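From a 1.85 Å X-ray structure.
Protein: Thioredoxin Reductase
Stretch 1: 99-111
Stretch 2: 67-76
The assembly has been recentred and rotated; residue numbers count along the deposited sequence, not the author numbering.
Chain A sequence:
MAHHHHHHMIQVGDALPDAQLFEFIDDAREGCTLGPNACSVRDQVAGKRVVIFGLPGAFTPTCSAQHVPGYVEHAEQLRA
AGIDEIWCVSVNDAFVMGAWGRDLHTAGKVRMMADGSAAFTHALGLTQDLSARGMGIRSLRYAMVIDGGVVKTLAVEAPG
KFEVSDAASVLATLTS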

# COMPACT_ATOMS: atom_id res chain seq x y z
N ALA A 99 7.71 -7.40 -0.53
CA ALA A 99 7.09 -8.44 -1.33
C ALA A 99 7.19 -8.11 -2.81
O ALA A 99 7.43 -8.98 -3.65
CB ALA A 99 5.61 -8.58 -0.94
N TRP A 100 6.97 -6.85 -3.14
CA TRP A 100 7.07 -6.43 -4.54
C TRP A 100 8.49 -6.62 -5.05
O TRP A 100 8.68 -7.12 -6.17
CB TRP A 100 6.71 -4.95 -4.64
CG TRP A 100 6.35 -4.46 -6.00
CD1 TRP A 100 5.69 -5.15 -7.00
CD2 TRP A 100 6.62 -3.17 -6.52
NE1 TRP A 100 5.54 -4.33 -8.12
CE2 TRP A 100 6.10 -3.11 -7.83
CE3 TRP A 100 7.27 -2.04 -5.99
CZ2 TRP A 100 6.21 -1.96 -8.63
CZ3 TRP A 100 7.36 -0.89 -6.77
CH2 TRP A 100 6.83 -0.87 -8.08
N GLY A 101 9.49 -6.24 -4.25
CA GLY A 101 10.88 -6.32 -4.69
C GLY A 101 11.27 -7.77 -4.96
O GLY A 101 11.98 -8.06 -5.91
N ARG A 102 10.80 -8.69 -4.12
CA ARG A 102 11.07 -10.11 -4.31
C ARG A 102 10.38 -10.59 -5.60
O ARG A 102 10.96 -11.34 -6.39
CB ARG A 102 10.58 -10.94 -3.12
CG ARG A 102 11.40 -10.74 -1.83
CD ARG A 102 11.06 -11.81 -0.75
NE ARG A 102 9.64 -11.78 -0.35
CZ ARG A 102 9.15 -10.92 0.54
NH1 ARG A 102 9.98 -10.05 1.11
NH2 ARG A 102 7.86 -10.91 0.87
N ASP A 103 9.15 -10.14 -5.84
CA ASP A 103 8.49 -10.54 -7.08
C ASP A 103 9.29 -10.04 -8.29
O ASP A 103 9.38 -10.74 -9.29
CB ASP A 103 7.08 -9.99 -7.15
CG ASP A 103 6.10 -10.81 -6.38
OD1 ASP A 103 6.49 -11.90 -5.90
OD2 ASP A 103 4.93 -10.37 -6.27
N LEU A 104 9.93 -8.87 -8.19
CA LEU A 104 10.62 -8.28 -9.35
C LEU A 104 12.14 -8.52 -9.37
O LEU A 104 12.84 -7.96 -10.23
CB LEU A 104 10.35 -6.76 -9.41
CG LEU A 104 8.88 -6.31 -9.54
CD1 LEU A 104 8.81 -4.79 -9.38
CD2 LEU A 104 8.30 -6.72 -10.88
N HIS A 105 12.66 -9.33 -8.45
CA HIS A 105 14.10 -9.71 -8.43
C HIS A 105 15.07 -8.56 -8.34
O HIS A 105 16.08 -8.53 -9.05
CB HIS A 105 14.44 -10.60 -9.62
CG HIS A 105 13.57 -11.80 -9.72
ND1 HIS A 105 13.58 -12.80 -8.77
CD2 HIS A 105 12.61 -12.14 -10.62
CE1 HIS A 105 12.68 -13.72 -9.09
NE2 HIS A 105 12.08 -13.34 -10.20
N THR A 106 14.77 -7.63 -7.45
CA THR A 106 15.50 -6.38 -7.31
C THR A 106 16.72 -6.49 -6.39
O THR A 106 17.55 -5.58 -6.35
CB THR A 106 14.56 -5.32 -6.74
OG1 THR A 106 14.16 -5.70 -5.40
CG2 THR A 106 13.32 -5.20 -7.60
N ALA A 107 16.82 -7.59 -5.65
CA ALA A 107 17.87 -7.73 -4.62
C ALA A 107 19.26 -7.38 -5.17
O ALA A 107 19.66 -7.92 -6.20
CB ALA A 107 17.89 -9.11 -4.04
N GLY A 108 19.96 -6.47 -4.51
CA GLY A 108 21.30 -6.10 -4.94
C GLY A 108 21.33 -5.18 -6.16
O GLY A 108 22.40 -4.80 -6.61
N LYS A 109 20.18 -4.83 -6.73
CA LYS A 109 20.17 -3.95 -7.90
C LYS A 109 19.40 -2.67 -7.67
O LYS A 109 19.84 -1.60 -8.06
CB LYS A 109 19.65 -4.68 -9.16
CG LYS A 109 20.40 -6.00 -9.42
CD LYS A 109 20.47 -6.33 -10.91
CE LYS A 109 21.20 -7.65 -11.16
NZ LYS A 109 20.50 -8.81 -10.51
N VAL A 110 18.25 -2.77 -7.05
CA VAL A 110 17.45 -1.59 -6.80
C VAL A 110 16.97 -1.75 -5.37
O VAL A 110 16.40 -2.80 -5.03
CB VAL A 110 16.23 -1.54 -7.75
CG1 VAL A 110 15.34 -0.34 -7.41
CG2 VAL A 110 16.71 -1.49 -9.21
N ARG A 111 17.25 -0.75 -4.52
CA ARG A 111 16.74 -0.71 -3.14
C ARG A 111 15.28 -0.26 -3.21
O ARG A 111 14.96 0.76 -3.86
CB ARG A 111 17.53 0.27 -2.32
CG ARG A 111 19.00 -0.12 -2.13
CD ARG A 111 19.72 0.86 -1.22
NE ARG A 111 19.22 0.74 0.15
CZ ARG A 111 19.51 1.59 1.13
NH1 ARG A 111 20.32 2.62 0.89
NH2 ARG A 111 19.02 1.40 2.36
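Stretch 2 67-76: HVPGYVEHAE

Packing of the helix 67-76 against the end of a helix and the loop that follows it, in Thioredoxin Reductase. Stretch 2 is helical throughout, part of a helix that extends beyond both ends of the segment. Its backbone bonds include V72 N to V68 O (3.0 Å), E73 N to P69 O (2.7 Å), H74 N to G70 O (2.9 Å) and, weakly, A75 N to V72 O (3.3 Å); P69, which has no amide hydrogen, and E76 lack a bond to the preceding turn, and the helix is kinked there. Stretch 1 is helical over 99-103, then leaves helical geometry at L104 and turns through H105, whose phi/psi is 58/46°. T106 N returns to G101 O at 3.2 Å, and T106 O receives both K109 N (2.8 Å) and V110 N (3.0 Å), so the loop is held by its own backbone. From L104 to K109 the loop advances in the same general direction as the helix from P69 to A75, with the CA of L104 7.1 Å from the CA of P69 and the CA of K109 5.8 Å from the CA of A75. No hydrogen bond joins them; the 421 Å² buried between them, both sides summed, is mainly a matter of side-chain packing.

V68 points toward stretch 1 and, with chi1 t, places CG2 3.6 Å from W100 CH2 and CG1 3.6 Å from L104 CD1. W100 leaves its backbone sideways, but its t rotamer (chi1 -162°, chi2 34°) carries the six-membered part of the indole to V68, which meets the ring obliquely; NE1 is hydrogen-bonded elsewhere in the structure. L104 points toward the helix in the mt rotamer (chi1 -60°, chi2 171°), which brings CD1 to V68.

T106 adopts chi1 p. This places CG2 4.0 Å from V68 CG1 and 3.9 Å from V72 CG2, while OG1 lies 3.3 Å from G101 O. The methyl thus faces the helix, while the hydroxyl lies on the side of its own segment. One turn on from V68, V72 (chi1 t) has the largest area covered by the other stretch. Its CG2 also packs 4.0 Å from V110 CG2, and its CG1 lies 4.0 Å from the carbonyl oxygen H105 O.

V110, also t, points toward the helix and directs CG2 between V72 and Y71, with Y71 CB 4.0 Å away. Only the base of Y71 takes part: its chi1 of -77° (m) leads the ring away, and its OH is bonded elsewhere in the structure. At the far end, K109 CB meets A75 CB at 3.7 Å. The lysine chain then runs across the helix rather than along it, with CD 3.7 Å from V72 O and 4.3 Å from V72 CG1 and chi2 at -149°, off a standard well, before its amino end leaves the contact. H74 takes no part, its ND1 instead donating to G70 O at 2.9 Å.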

# COMPACT_ATOMS: atom_id res chain seq x y z
N HIS A 67 8.59 0.15 -15.45
CA HIS A 67 9.45 1.09 -14.74
C HIS A 67 10.56 0.45 -13.87
O HIS A 67 11.74 0.76 -14.07
CB HIS A 67 8.63 2.14 -13.97
CG HIS A 67 9.38 3.41 -13.72
ND1 HIS A 67 8.83 4.48 -13.04
CD2 HIS A 67 10.65 3.77 -14.05
CE1 HIS A 67 9.73 5.46 -12.99
NE2 HIS A 67 10.83 5.06 -13.60
N VAL A 68 10.20 -0.43 -12.93
CA VAL A 68 11.18 -1.13 -12.11
C VAL A 68 12.05 -2.11 -12.94
O VAL A 68 13.28 -2.17 -12.75
CB VAL A 68 10.52 -1.83 -10.85
CG1 VAL A 68 11.56 -2.58 -10.03
CG2 VAL A 68 9.87 -0.80 -9.98
N PRO A 69 11.43 -2.86 -13.87
CA PRO A 69 12.30 -3.79 -14.61
C PRO A 69 13.36 -3.09 -15.47
O PRO A 69 14.48 -3.61 -15.56
CB PRO A 69 11.33 -4.59 -15.46
CG PRO A 69 10.06 -4.59 -14.64
CD PRO A 69 10.00 -3.19 -14.04
N GLY A 70 13.07 -1.92 -16.05
CA GLY A 70 14.09 -1.17 -16.77
C GLY A 70 15.29 -0.86 -15.85
O GLY A 70 16.44 -0.96 -16.26
N TYR A 71 15.02 -0.51 -14.60
CA TYR A 71 16.16 -0.27 -13.70
C TYR A 71 16.91 -1.54 -13.30
O TYR A 71 18.14 -1.54 -13.26
CB TYR A 71 15.73 0.57 -12.50
CG TYR A 71 15.59 2.03 -12.88
CD1 TYR A 71 16.72 2.86 -12.95
CD2 TYR A 71 14.33 2.58 -13.21
CE1 TYR A 71 16.61 4.20 -13.33
CE2 TYR A 71 14.21 3.94 -13.59
CZ TYR A 71 15.36 4.72 -13.66
OH TYR A 71 15.29 6.07 -14.01
N VAL A 72 16.19 -2.63 -13.02
CA VAL A 72 16.87 -3.91 -12.74
C VAL A 72 17.71 -4.27 -13.95
O VAL A 72 18.88 -4.68 -13.83
CB VAL A 72 15.82 -5.01 -12.39
CG1 VAL A 72 16.41 -6.46 -12.40
CG2 VAL A 72 15.15 -4.66 -11.04
N GLU A 73 17.14 -4.06 -15.13
CA GLU A 73 17.82 -4.40 -16.38
C GLU A 73 19.06 -3.55 -16.64
O GLU A 73 20.07 -4.05 -17.15
CB GLU A 73 16.83 -4.36 -17.55
CG GLU A 73 15.99 -5.64 -17.62
CD GLU A 73 14.70 -5.48 -18.42
OE1 GLU A 73 14.66 -4.62 -19.33
OE2 GLU A 73 13.71 -6.20 -18.12
N HIS A 74 18.98 -2.26 -16.27
CA HIS A 74 20.08 -1.33 -16.50
C HIS A 74 21.03 -1.22 -15.31
O HIS A 74 21.96 -0.43 -15.34
CB HIS A 74 19.54 0.10 -16.80
CG HIS A 74 19.05 0.30 -18.21
ND1 HIS A 74 17.87 -0.24 -18.67
CD2 HIS A 74 19.57 1.01 -19.23
CE1 HIS A 74 17.69 0.13 -19.93
NE2 HIS A 74 18.70 0.89 -20.29
N ALA A 75 20.80 -1.98 -14.24
CA ALA A 75 21.54 -1.67 -13.02
C ALA A 75 23.05 -1.82 -13.21
O ALA A 75 23.82 -0.99 -12.71
CB ALA A 75 21.05 -2.51 -11.86
N GLU A 76 23.48 -2.86 -13.95
CA GLU A 76 24.92 -3.04 -14.24
C GLU A 76 25.52 -1.85 -15.00
O GLU A 76 26.59 -1.37 -14.64
CB GLU A 76 25.19 -4.34 -15.01